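Local coordinates for protein oxidoreductase (Thermotoga maritima, PDB 1ZH8) that probably catalyses NADP-dependent oxidation or reduction of an alcohol or carbonyl group, as a member of the GFO/IDH/MocA oxidoreductase family, at residues I19-V24 against P36-L41; I110-I115 against Q292-D297; V136-N141 against V314-D319. All coordinates share one frame; numbering follows the deposited sequence.

Interaction 1: I19-V24 against P36-L41; sequences IRLGIV and PALKNL
Leu21 and Ile23, alternate residues of strand 19-24, both reach Leu38 in the last turn of helix 28-39. CD2 of Leu21 lies 3.8 Å from CD1 of Leu38 and 4.0 Å from its CD2, so one methyl of the strand leucine rests against the fork of the helix leucine, and the two side chains meet at a slant. Ile23 approaches differently, tip to tip, with its CD1 4.0 Å from Leu38 CD1. Its ethyl arm is folded at both torsions (chi1 -50°, chi2 -62°), which turns that terminal methyl toward the helix. Behind this first shell, Ile47 of strand 45-51 touches both Ile23 and Leu38, while Ala85 of strand 85-88 lies against Leu21. Strand 19-24, helix 28-39 and strand 45-51 form the first beta-alpha-beta unit of the Rossmann fold, and Ile23 also touches the residues that follow the strand, where Gly25, Gly27 and Ala30 are consistent with the dinucleotide-binding GxGxxA pattern. Between the two segments no hydrogen bond forms, and the meeting atoms are all methyl carbons. The helix is therefore held to the sheet here by dispersion and the exclusion of water, with the fit set by methyl shape rather than by directional bonds.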
loop_
_atom_site.group_PDB
_atom_site.type_symbol
_atom_site.label_atom_id
_atom_site.label_comp_id
_atom_site.label_asym_id
_atom_site.label_seq_id
_atom_site.Cartn_x
_atom_site.Cartn_y
_atom_site.Cartn_z
ATOM N N ILE A 19 -26.794 14.855 33.230
ATOM C CA ILE A 19 -27.382 15.105 31.926
ATOM C C ILE A 19 -28.520 14.115 31.716
ATOM O O ILE A 19 -28.286 12.903 31.677
ATOM C CB ILE A 19 -26.332 14.963 30.815
ATOM C CG1 ILE A 19 -25.264 16.062 30.942
ATOM C CG2 ILE A 19 -26.970 15.009 29.426
ATOM C CD1 ILE A 19 -24.151 15.987 29.846
ATOM N N ARG A 20 -29.744 14.631 31.603
ATOM C CA ARG A 20 -30.924 13.814 31.291
ATOM C C ARG A 20 -30.889 13.485 29.813
ATOM O O ARG A 20 -30.887 14.380 28.963
ATOM C CB ARG A 20 -32.219 14.540 31.664
ATOM C CG ARG A 20 -32.382 14.806 33.180
ATOM C CD ARG A 20 -33.574 15.720 33.460
ATOM N NE ARG A 20 -33.559 16.895 32.584
ATOM C CZ ARG A 20 -34.634 17.540 32.130
ATOM N NH1 ARG A 20 -35.873 17.158 32.453
ATOM N NH2 ARG A 20 -34.461 18.584 31.336
ATOM N N LEU A 21 -30.829 12.197 29.511
ATOM C CA LEU A 21 -30.481 11.749 28.180
ATOM C C LEU A 21 -31.577 10.892 27.585
ATOM O O LEU A 21 -32.105 10.013 28.263
ATOM C CB LEU A 21 -29.199 10.933 28.260
ATOM C CG LEU A 21 -28.486 10.506 26.990
ATOM C CD1 LEU A 21 -27.879 11.712 26.290
ATOM C CD2 LEU A 21 -27.394 9.518 27.354
ATOM N N GLY A 22 -31.910 11.151 26.322
ATOM C CA GLY A 22 -32.880 10.352 25.573
ATOM C C GLY A 22 -32.161 9.499 24.545
ATOM O O GLY A 22 -31.305 9.996 23.793
ATOM N N ILE A 23 -32.471 8.205 24.536
ATOM C CA ILE A 23 -31.890 7.275 23.571
ATOM C C ILE A 23 -32.806 7.174 22.359
ATOM O O ILE A 23 -33.995 6.924 22.513
ATOM C CB ILE A 23 -31.708 5.887 24.182
ATOM C CG1 ILE A 23 -30.992 5.971 25.550
ATOM C CG2 ILE A 23 -31.016 4.959 23.195
ATOM C CD1 ILE A 23 -29.572 6.545 25.563
ATOM N N VAL A 24 -32.274 7.400 21.163
ATOM C CA VAL A 24 -33.088 7.352 19.953
ATOM C C VAL A 24 -32.491 6.345 18.981
ATOM O O VAL A 24 -31.383 6.539 18.472
ATOM C CB VAL A 24 -33.186 8.722 19.231
ATOM C CG1 VAL A 24 -34.189 8.627 18.040
ATOM C CG2 VAL A 24 -33.544 9.862 20.199
ATOM N N PRO A 36 -23.786 -0.215 27.960
ATOM C CA PRO A 36 -22.821 -0.650 28.986
ATOM C C PRO A 36 -21.859 0.483 29.407
ATOM O O PRO A 36 -21.479 0.580 30.571
ATOM C CB PRO A 36 -22.043 -1.797 28.304
ATOM C CG PRO A 36 -22.848 -2.181 27.129
ATOM C CD PRO A 36 -23.616 -0.950 26.697
ATOM N N ALA A 37 -21.479 1.334 28.470
ATOM C CA ALA A 37 -20.671 2.489 28.798
ATOM C C ALA A 37 -21.450 3.452 29.697
ATOM O O ALA A 37 -20.948 3.891 30.734
ATOM C CB ALA A 37 -20.200 3.167 27.541
ATOM N N LEU A 38 -22.692 3.744 29.313
ATOM C CA LEU A 38 -23.583 4.608 30.090
ATOM C C LEU A 38 -23.837 4.111 31.490
ATOM O O LEU A 38 -23.914 4.906 32.429
ATOM C CB LEU A 38 -24.898 4.797 29.361
ATOM C CG LEU A 38 -24.800 5.859 28.268
ATOM C CD1 LEU A 38 -26.111 5.891 27.448
ATOM C CD2 LEU A 38 -24.410 7.273 28.856
ATOM N N LYS A 39 -23.953 2.789 31.627
ATOM C CA LYS A 39 -24.179 2.151 32.918
ATOM C C LYS A 39 -22.994 2.387 33.841
ATOM O O LYS A 39 -23.131 2.343 35.064
ATOM C CB LYS A 39 -24.390 0.647 32.744
ATOM C CG LYS A 39 -25.809 0.206 32.385
ATOM C CD LYS A 39 -25.876 -1.336 32.343
ATOM C CE LYS A 39 -27.252 -1.854 31.889
ATOM N NZ LYS A 39 -28.395 -1.206 32.610
ATOM N N ASN A 40 -21.823 2.631 33.256
ATOM C CA ASN A 40 -20.635 2.918 34.052
ATOM C C ASN A 40 -20.489 4.397 34.374
ATOM O O ASN A 40 -19.594 4.789 35.112
ATOM C CB ASN A 40 -19.388 2.384 33.351
ATOM C CG ASN A 40 -19.263 0.876 33.469
ATOM O OD1 ASN A 40 -20.009 0.229 34.213
ATOM N ND2 ASN A 40 -18.321 0.307 32.740
ATOM N N LEU A 41 -21.388 5.209 33.823
ATOM C CA LEU A 41 -21.353 6.650 34.000
ATOM C C LEU A 41 -22.653 7.188 34.589
ATOM O O LEU A 41 -23.074 8.296 34.254
ATOM C CB LEU A 41 -21.057 7.330 32.659
ATOM C CG LEU A 41 -19.712 6.946 32.041
ATOM C CD1 LEU A 41 -19.592 7.474 30.620
ATOM C CD2 LEU A 41 -18.566 7.459 32.894
#

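Interaction 2: I110-I115 against Q292-D297; sequences ICEKPI and QKEFED. With NAP (NADP nicotinamide-adenine-dinucleotide phosphate), chain D.
Ile110 lays its CD1 methyl over one face of the Phe295 ring, the dense part of this contact. The methyl is 4.2 Å from the ring centroid and 25° off the normal, a CH-pi contact displaced toward the rim, where Ile110 CD1 comes within 3.9 Å of Phe295 CE1. The two side chains cross at about a right angle, the isoleucine extended from the strand with CG1 opposite its own backbone nitrogen. His34 meets Phe295 edge-to-face, and Asp87 of the neighbouring strand touches both partners.

Beyond this pair the two segments part, and a water fills the place between their acids. Glu112 OE2 and Glu294 OE2 stand 4.4 Å apart, and the water sits between them, 2.8 Å from Glu112 OE2. Glu112 OE2 is also hydrogen-bonded to His34 NE2, which lies outside both segments. Here strand 108-112 of the Rossmann sheet runs out into Glu-Lys-Pro, the sequence familiar in GFO/IDH/MocA dehydrogenases, with a cis peptide before Pro114. Glu112 OE1 takes a nearly straight bond from the nicotinamide amide N7N of NADP, 3.2 Å long at 171°. With an alanine in place of Glu112, N7N would probably lose this acceptor, and His34 and the bridging water a partner each. Lys113 holds the nicotinamide ribose twice: its backbone O accepts from NADP O2D at 2.6 Å, and its NZ donates to the same O2D at 3.3 Å. Bends at chi2 and chi3 curl the lysine chain back toward the ribose, and a salt bridge to Asp198 of helix 195-211 gives NZ a second partner.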
loop_
_atom_site.group_PDB
_atom_site.type_symbol
_atom_site.label_atom_id
_atom_site.label_comp_id
_atom_site.label_asym_id
_atom_site.label_seq_id
_atom_site.Cartn_x
_atom_site.Cartn_y
_atom_site.Cartn_z
ATOM N N ILE A 110 -25.638 13.996 21.054
ATOM C CA ILE A 110 -24.533 13.128 20.711
ATOM C C ILE A 110 -24.980 12.142 19.632
ATOM O O ILE A 110 -25.990 11.465 19.764
ATOM C CB ILE A 110 -23.902 12.421 21.936
ATOM C CG1 ILE A 110 -22.735 11.525 21.493
ATOM C CG2 ILE A 110 -24.956 11.655 22.748
ATOM C CD1 ILE A 110 -21.786 11.122 22.653
ATOM N N CYS A 111 -24.227 12.085 18.548
ATOM C CA CYS A 111 -24.657 11.350 17.385
ATOM C C CYS A 111 -23.536 10.502 16.864
ATOM O O CYS A 111 -22.382 10.932 16.805
ATOM C CB CYS A 111 -25.132 12.319 16.302
ATOM S SG CYS A 111 -25.755 11.517 14.808
ATOM N N GLU A 112 -23.890 9.292 16.477
ATOM C CA GLU A 112 -22.927 8.321 15.998
ATOM C C GLU A 112 -22.315 8.718 14.662
ATOM O O GLU A 112 -22.919 9.451 13.877
ATOM C CB GLU A 112 -23.560 6.920 15.907
ATOM C CG GLU A 112 -23.392 6.099 17.165
ATOM C CD GLU A 112 -21.933 5.719 17.413
ATOM O OE1 GLU A 112 -21.082 5.957 16.522
ATOM O OE2 GLU A 112 -21.623 5.212 18.506
ATOM N N LYS A 113 -21.103 8.225 14.425
ATOM C CA LYS A 113 -20.473 8.342 13.124
ATOM C C LYS A 113 -21.194 7.398 12.170
ATOM O O LYS A 113 -21.889 6.493 12.623
ATOM C CB LYS A 113 -18.983 7.966 13.220
ATOM C CG LYS A 113 -18.631 6.790 14.160
ATOM C CD LYS A 113 -19.310 5.446 13.791
ATOM C CE LYS A 113 -18.836 4.923 12.457
ATOM N NZ LYS A 113 -19.600 3.760 11.988
ATOM N N PRO A 114 -21.056 7.604 10.849
ATOM C CA PRO A 114 -20.462 8.783 10.188
ATOM C C PRO A 114 -21.310 10.026 10.433
ATOM O O PRO A 114 -22.521 9.897 10.679
ATOM C CB PRO A 114 -20.485 8.406 8.697
ATOM C CG PRO A 114 -20.662 6.854 8.688
ATOM C CD PRO A 114 -21.485 6.569 9.887
ATOM N N ILE A 115 -20.689 11.210 10.367
ATOM C CA ILE A 115 -21.421 12.448 10.501
ATOM C C ILE A 115 -22.704 12.451 9.640
ATOM O O ILE A 115 -23.767 12.820 10.135
ATOM C CB ILE A 115 -20.537 13.687 10.234
ATOM C CG1 ILE A 115 -21.288 14.976 10.589
ATOM C CG2 ILE A 115 -20.037 13.718 8.797
ATOM C CD1 ILE A 115 -20.526 16.269 10.244
ATOM N N GLN A 292 -17.179 4.807 26.616
ATOM C CA GLN A 292 -17.293 5.416 27.921
ATOM C C GLN A 292 -16.523 6.725 27.907
ATOM O O GLN A 292 -17.001 7.744 28.408
ATOM C CB GLN A 292 -16.722 4.478 28.973
ATOM C CG GLN A 292 -16.905 4.950 30.380
ATOM C CD GLN A 292 -16.385 3.941 31.374
ATOM O OE1 GLN A 292 -16.628 2.733 31.246
ATOM N NE2 GLN A 292 -15.649 4.425 32.367
ATOM N N LYS A 293 -15.337 6.682 27.309
ATOM C CA LYS A 293 -14.465 7.832 27.262
ATOM C C LYS A 293 -15.088 8.987 26.476
ATOM O O LYS A 293 -14.967 10.152 26.873
ATOM C CB LYS A 293 -13.097 7.438 26.716
ATOM C CG LYS A 293 -12.154 6.989 27.803
ATOM C CD LYS A 293 -10.747 6.889 27.256
ATOM C CE LYS A 293 -9.969 8.199 27.409
ATOM N NZ LYS A 293 -8.681 8.177 26.627
ATOM N N GLU A 294 -15.780 8.666 25.389
ATOM C CA GLU A 294 -16.418 9.707 24.615
ATOM C C GLU A 294 -17.627 10.317 25.347
ATOM O O GLU A 294 -17.901 11.512 25.193
ATOM C CB GLU A 294 -16.745 9.260 23.174
ATOM C CG GLU A 294 -17.847 8.237 23.035
ATOM C CD GLU A 294 -18.050 7.767 21.607
ATOM O OE1 GLU A 294 -17.484 8.380 20.672
ATOM O OE2 GLU A 294 -18.788 6.774 21.416
ATOM N N PHE A 295 -18.333 9.522 26.151
ATOM C CA PHE A 295 -19.479 10.054 26.902
ATOM C C PHE A 295 -19.015 10.986 28.025
ATOM O O PHE A 295 -19.637 12.015 28.299
ATOM C CB PHE A 295 -20.388 8.943 27.434
ATOM C CG PHE A 295 -21.455 8.506 26.454
ATOM C CD1 PHE A 295 -22.569 9.299 26.217
ATOM C CD2 PHE A 295 -21.349 7.287 25.783
ATOM C CE1 PHE A 295 -23.561 8.905 25.300
ATOM C CE2 PHE A 295 -22.326 6.874 24.873
ATOM C CZ PHE A 295 -23.443 7.693 24.632
ATOM N N GLU A 296 -17.897 10.632 28.639
ATOM C CA GLU A 296 -17.261 11.484 29.612
ATOM C C GLU A 296 -16.922 12.824 28.963
ATOM O O GLU A 296 -17.185 13.878 29.546
ATOM C CB GLU A 296 -15.996 10.808 30.171
ATOM C CG GLU A 296 -16.274 9.622 31.101
ATOM C CD GLU A 296 -15.007 8.880 31.604
ATOM O OE1 GLU A 296 -13.864 9.300 31.304
ATOM O OE2 GLU A 296 -15.167 7.857 32.317
ATOM N N ASP A 297 -16.366 12.770 27.755
ATOM C CA ASP A 297 -15.885 13.968 27.076
ATOM C C ASP A 297 -17.064 14.885 26.719
ATOM O O ASP A 297 -17.020 16.106 26.941
ATOM C CB ASP A 297 -15.055 13.577 25.841
ATOM C CG ASP A 297 -14.447 14.776 25.127
ATOM O OD1 ASP A 297 -13.658 15.522 25.730
ATOM O OD2 ASP A 297 -14.739 14.957 23.939
HETATM P PA NAP D . -29.146 -0.818 13.858
HETATM O O1A NAP D . -29.007 -2.037 14.695
HETATM O O2A NAP D . -29.929 -1.032 12.631
HETATM O O5B NAP D . -29.732 0.357 14.779
HETATM C C5B NAP D . -30.544 1.363 14.219
HETATM C C4B NAP D . -31.729 1.573 15.142
HETATM O O4B NAP D . -32.460 2.726 14.748
HETATM C C3B NAP D . -32.706 0.404 15.090
HETATM O O3B NAP D . -33.192 0.274 16.394
HETATM C C2B NAP D . -33.777 0.948 14.160
HETATM O O2B NAP D . -35.083 0.393 14.049
HETATM C C1B NAP D . -33.833 2.383 14.638
HETATM N N9A NAP D . -34.516 3.234 13.668
HETATM C C8A NAP D . -34.542 3.109 12.297
HETATM N N7A NAP D . -35.281 4.125 11.797
HETATM C C5A NAP D . -35.725 4.885 12.832
HETATM C C6A NAP D . -36.513 6.027 12.905
HETATM N N6A NAP D . -37.009 6.576 11.810
HETATM N N1A NAP D . -36.785 6.597 14.121
HETATM C C2A NAP D . -36.292 6.023 15.268
HETATM N N3A NAP D . -35.521 4.890 15.206
HETATM C C4A NAP D . -35.243 4.336 14.009
HETATM O O3 NAP D . -27.688 -0.318 13.433
HETATM P PN NAP D . -26.512 0.028 14.472
HETATM O O1N NAP D . -26.955 0.128 15.899
HETATM O O2N NAP D . -25.468 -0.880 14.018
HETATM O O5D NAP D . -26.043 1.512 14.056
HETATM C C5D NAP D . -26.693 2.700 14.475
HETATM C C4D NAP D . -25.682 3.844 14.463
HETATM O O4D NAP D . -24.584 3.492 15.296
HETATM C C3D NAP D . -25.115 4.067 13.058
HETATM O O3D NAP D . -24.982 5.442 12.784
HETATM C C2D NAP D . -23.747 3.429 13.084
HETATM O O2D NAP D . -22.833 4.061 12.212
HETATM C C1D NAP D . -23.372 3.571 14.552
HETATM N N1N NAP D . -22.427 2.531 14.951
HETATM C C2N NAP D . -21.218 2.920 15.452
HETATM C C3N NAP D . -20.268 1.971 15.840
HETATM C C7N NAP D . -19.032 2.390 16.597
HETATM O O7N NAP D . -18.116 1.370 16.918
HETATM N N7N NAP D . -18.821 3.671 16.955
HETATM C C4N NAP D . -20.575 0.608 15.716
HETATM C C5N NAP D . -21.824 0.217 15.215
HETATM C C6N NAP D . -22.747 1.194 14.831
HETATM P P2B NAP D . -35.931 -0.598 14.992
HETATM O O1X NAP D . -36.656 0.160 16.083
HETATM O O2X NAP D . -35.040 -1.628 15.649
HETATM O O3X NAP D . -36.918 -1.247 14.046
HETATM O O HOH W 1 -19.029 5.903 19.119
#

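Interaction 3: V136-N141 against V314-D319; sequences VYIAEN and VQALKD. With NAP (NADP nicotinamide-adenine-dinucleotide phosphate), chain D.
At the edge of the Rossmann sheet, the last strand, 136-139, is covered by helix 313-329 through Ile138 and Ala316. The Ala316 CB methyl sits beside the branch point of the isoleucine, 3.8 Å from both Ile138 CB and Ile138 CG2, and 4.0 Å from Ile138 CG1. Because alanine offers only a methyl, the backbones come close, with the CA atoms of Ile138 and Ala316 6.7 Å apart.

The chain makes an inverse gamma turn centred on Ala139, and the next contact is polar. Glu140 and Asp319 cross with their carboxylate planes 80° apart, and Glu140 OE1 remains 4.3 Å from Asp319 OD2. One water mediates between the acids, giving a proton to each, with 2.7 Å to Glu140 OE1 and the same to Asp319 OD2. Asp319 OD2 also forms a salt bridge with Arg143, and its OD1 one with Arg208, which would probably offset the repulsion between the acids; Glu140 is held through OE2, by His202 and the backbone N of Phe142.

This segment thus leads from the sheet into the cofactor pocket, where Asn141 takes over. Its OD1 accepts from NADP N7N at 2.9 Å and 160°. Ser290 OG at ND2 and N7N at OD1 together hold the Asn141 amide in this orientation. His202 of helix 195-211, bonded to Glu140, also touches Asn141.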
loop_
_atom_site.group_PDB
_atom_site.type_symbol
_atom_site.label_atom_id
_atom_site.label_comp_id
_atom_site.label_asym_id
_atom_site.label_seq_id
_atom_site.Cartn_x
_atom_site.Cartn_y
_atom_site.Cartn_z
ATOM N N VAL A 136 -23.403 19.894 19.343
ATOM C CA VAL A 136 -23.446 18.703 18.500
ATOM C C VAL A 136 -22.117 17.967 18.649
ATOM O O VAL A 136 -21.046 18.522 18.396
ATOM C CB VAL A 136 -23.710 19.005 17.017
ATOM C CG1 VAL A 136 -23.777 17.677 16.201
ATOM C CG2 VAL A 136 -24.998 19.776 16.862
ATOM N N TYR A 137 -22.205 16.704 19.062
ATOM C CA TYR A 137 -21.054 15.882 19.309
ATOM C C TYR A 137 -21.174 14.635 18.438
ATOM O O TYR A 137 -22.095 13.852 18.636
ATOM C CB TYR A 137 -21.019 15.523 20.788
ATOM C CG TYR A 137 -19.722 14.902 21.232
ATOM C CD1 TYR A 137 -19.381 13.592 20.862
ATOM C CD2 TYR A 137 -18.838 15.610 22.031
ATOM C CE1 TYR A 137 -18.181 13.014 21.270
ATOM C CE2 TYR A 137 -17.646 15.038 22.456
ATOM C CZ TYR A 137 -17.328 13.742 22.069
ATOM O OH TYR A 137 -16.148 13.190 22.480
ATOM N N ILE A 138 -20.280 14.471 17.451
ATOM C CA ILE A 138 -20.265 13.251 16.635
ATOM C C ILE A 138 -19.313 12.268 17.277
ATOM O O ILE A 138 -18.114 12.557 17.437
ATOM C CB ILE A 138 -19.814 13.452 15.178
ATOM C CG1 ILE A 138 -20.535 14.634 14.522
ATOM C CG2 ILE A 138 -20.054 12.136 14.385
ATOM C CD1 ILE A 138 -22.106 14.544 14.532
ATOM N N ALA A 139 -19.862 11.115 17.632
ATOM C CA ALA A 139 -19.213 10.179 18.540
ATOM C C ALA A 139 -18.282 9.260 17.759
ATOM O O ALA A 139 -18.651 8.124 17.360
ATOM C CB ALA A 139 -20.279 9.370 19.329
ATOM N N GLU A 140 -17.084 9.771 17.519
ATOM C CA GLU A 140 -16.085 9.037 16.792
ATOM C C GLU A 140 -15.197 8.447 17.841
ATOM O O GLU A 140 -14.283 9.112 18.349
ATOM C CB GLU A 140 -15.316 9.963 15.852
ATOM C CG GLU A 140 -14.114 9.305 15.190
ATOM C CD GLU A 140 -14.427 7.906 14.669
ATOM O OE1 GLU A 140 -15.047 7.799 13.590
ATOM O OE2 GLU A 140 -14.065 6.919 15.356
ATOM N N ASN A 141 -15.485 7.210 18.214
ATOM C CA ASN A 141 -14.804 6.633 19.375
ATOM C C ASN A 141 -13.304 6.360 19.146
ATOM O O ASN A 141 -12.525 6.379 20.094
ATOM C CB ASN A 141 -15.532 5.392 19.883
ATOM C CG ASN A 141 -15.569 4.305 18.852
ATOM O OD1 ASN A 141 -16.181 4.459 17.790
ATOM N ND2 ASN A 141 -14.877 3.231 19.122
ATOM N N VAL A 314 -16.737 19.171 12.605
ATOM C CA VAL A 314 -15.721 19.475 11.598
ATOM C C VAL A 314 -14.735 18.317 11.460
ATOM O O VAL A 314 -14.362 17.928 10.347
ATOM C CB VAL A 314 -14.988 20.823 11.946
ATOM C CG1 VAL A 314 -13.801 21.102 11.026
ATOM C CG2 VAL A 314 -15.964 21.995 11.864
ATOM N N GLN A 315 -14.333 17.738 12.591
ATOM C CA GLN A 315 -13.420 16.577 12.593
ATOM C C GLN A 315 -14.043 15.390 11.876
ATOM O O GLN A 315 -13.371 14.685 11.107
ATOM C CB GLN A 315 -13.044 16.166 14.025
ATOM C CG GLN A 315 -12.090 17.121 14.755
ATOM C CD GLN A 315 -10.740 17.165 14.081
ATOM O OE1 GLN A 315 -10.116 16.124 13.856
ATOM N NE2 GLN A 315 -10.296 18.373 13.702
ATOM N N ALA A 316 -15.333 15.178 12.119
ATOM C CA ALA A 316 -16.008 14.003 11.581
ATOM C C ALA A 316 -16.190 14.207 10.093
ATOM O O ALA A 316 -16.114 13.260 9.306
ATOM C CB ALA A 316 -17.345 13.794 12.251
ATOM N N LEU A 317 -16.408 15.462 9.706
ATOM C CA LEU A 317 -16.594 15.767 8.308
ATOM C C LEU A 317 -15.288 15.461 7.567
ATOM O O LEU A 317 -15.302 14.864 6.490
ATOM C CB LEU A 317 -17.055 17.211 8.118
ATOM C CG LEU A 317 -17.460 17.520 6.669
ATOM C CD1 LEU A 317 -18.697 16.762 6.292
ATOM C CD2 LEU A 317 -17.656 19.026 6.427
ATOM N N LYS A 318 -14.165 15.840 8.172
ATOM C CA LYS A 318 -12.850 15.512 7.607
ATOM C C LYS A 318 -12.608 14.003 7.513
ATOM O O LYS A 318 -12.009 13.538 6.550
ATOM C CB LYS A 318 -11.716 16.202 8.377
ATOM C CG LYS A 318 -11.720 17.728 8.231
ATOM C CD LYS A 318 -10.798 18.405 9.263
ATOM C CE LYS A 318 -10.675 19.904 8.934
ATOM N NZ LYS A 318 -9.720 20.627 9.801
ATOM N N ASP A 319 -13.092 13.232 8.488
ATOM C CA ASP A 319 -12.977 11.787 8.378
ATOM C C ASP A 319 -13.739 11.288 7.146
ATOM O O ASP A 319 -13.230 10.463 6.364
ATOM C CB ASP A 319 -13.523 11.072 9.610
ATOM C CG ASP A 319 -12.821 11.457 10.893
ATOM O OD1 ASP A 319 -11.615 11.783 10.863
ATOM O OD2 ASP A 319 -13.501 11.411 11.945
HETATM P PA NAP D . -29.146 -0.818 13.858
HETATM O O1A NAP D . -29.007 -2.037 14.695
HETATM O O2A NAP D . -29.929 -1.032 12.631
HETATM O O5B NAP D . -29.732 0.357 14.779
HETATM C C5B NAP D . -30.544 1.363 14.219
HETATM C C4B NAP D . -31.729 1.573 15.142
HETATM O O4B NAP D . -32.460 2.726 14.748
HETATM C C3B NAP D . -32.706 0.404 15.090
HETATM O O3B NAP D . -33.192 0.274 16.394
HETATM C C2B NAP D . -33.777 0.948 14.160
HETATM O O2B NAP D . -35.083 0.393 14.049
HETATM C C1B NAP D . -33.833 2.383 14.638
HETATM N N9A NAP D . -34.516 3.234 13.668
HETATM C C8A NAP D . -34.542 3.109 12.297
HETATM N N7A NAP D . -35.281 4.125 11.797
HETATM C C5A NAP D . -35.725 4.885 12.832
HETATM C C6A NAP D . -36.513 6.027 12.905
HETATM N N6A NAP D . -37.009 6.576 11.810
HETATM N N1A NAP D . -36.785 6.597 14.121
HETATM C C2A NAP D . -36.292 6.023 15.268
HETATM N N3A NAP D . -35.521 4.890 15.206
HETATM C C4A NAP D . -35.243 4.336 14.009
HETATM O O3 NAP D . -27.688 -0.318 13.433
HETATM P PN NAP D . -26.512 0.028 14.472
HETATM O O1N NAP D . -26.955 0.128 15.899
HETATM O O2N NAP D . -25.468 -0.880 14.018
HETATM O O5D NAP D . -26.043 1.512 14.056
HETATM C C5D NAP D . -26.693 2.700 14.475
HETATM C C4D NAP D . -25.682 3.844 14.463
HETATM O O4D NAP D . -24.584 3.492 15.296
HETATM C C3D NAP D . -25.115 4.067 13.058
HETATM O O3D NAP D . -24.982 5.442 12.784
HETATM C C2D NAP D . -23.747 3.429 13.084
HETATM O O2D NAP D . -22.833 4.061 12.212
HETATM C C1D NAP D . -23.372 3.571 14.552
HETATM N N1N NAP D . -22.427 2.531 14.951
HETATM C C2N NAP D . -21.218 2.920 15.452
HETATM C C3N NAP D . -20.268 1.971 15.840
HETATM C C7N NAP D . -19.032 2.390 16.597
HETATM O O7N NAP D . -18.116 1.370 16.918
HETATM N N7N NAP D . -18.821 3.671 16.955
HETATM C C4N NAP D . -20.575 0.608 15.716
HETATM C C5N NAP D . -21.824 0.217 15.215
HETATM C C6N NAP D . -22.747 1.194 14.831
HETATM P P2B NAP D . -35.931 -0.598 14.992
HETATM O O1X NAP D . -36.656 0.160 16.083
HETATM O O2X NAP D . -35.040 -1.628 15.649
HETATM O O3X NAP D . -36.918 -1.247 14.046
HETATM O O HOH W 2 -15.853 10.077 12.280
#

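In the fold
All three contacts set a helix against a strand of one parallel Rossmann sheet. Interaction 1 closes early in the chain, before interaction 2 opens, whereas interactions 2 and 3 alternate: strands 108-112 and 136-139, neighbours in the sheet, are covered by the consecutive late helices 290-303 and 313-329. The centres of interactions 2 and 3 lie about 8 Å apart, those of 1 and 2 about 11 Å, and those of 1 and 3 about 19 Å, and interactions 1 and 3 do not touch. Leu41 packs on helix 290-303, and Asp297 OD2 probably bonds to Tyr137 OH. Two late helices thus return to the nucleotide-binding sheet, and interactions 2 and 3 converge on the nicotinamide amide.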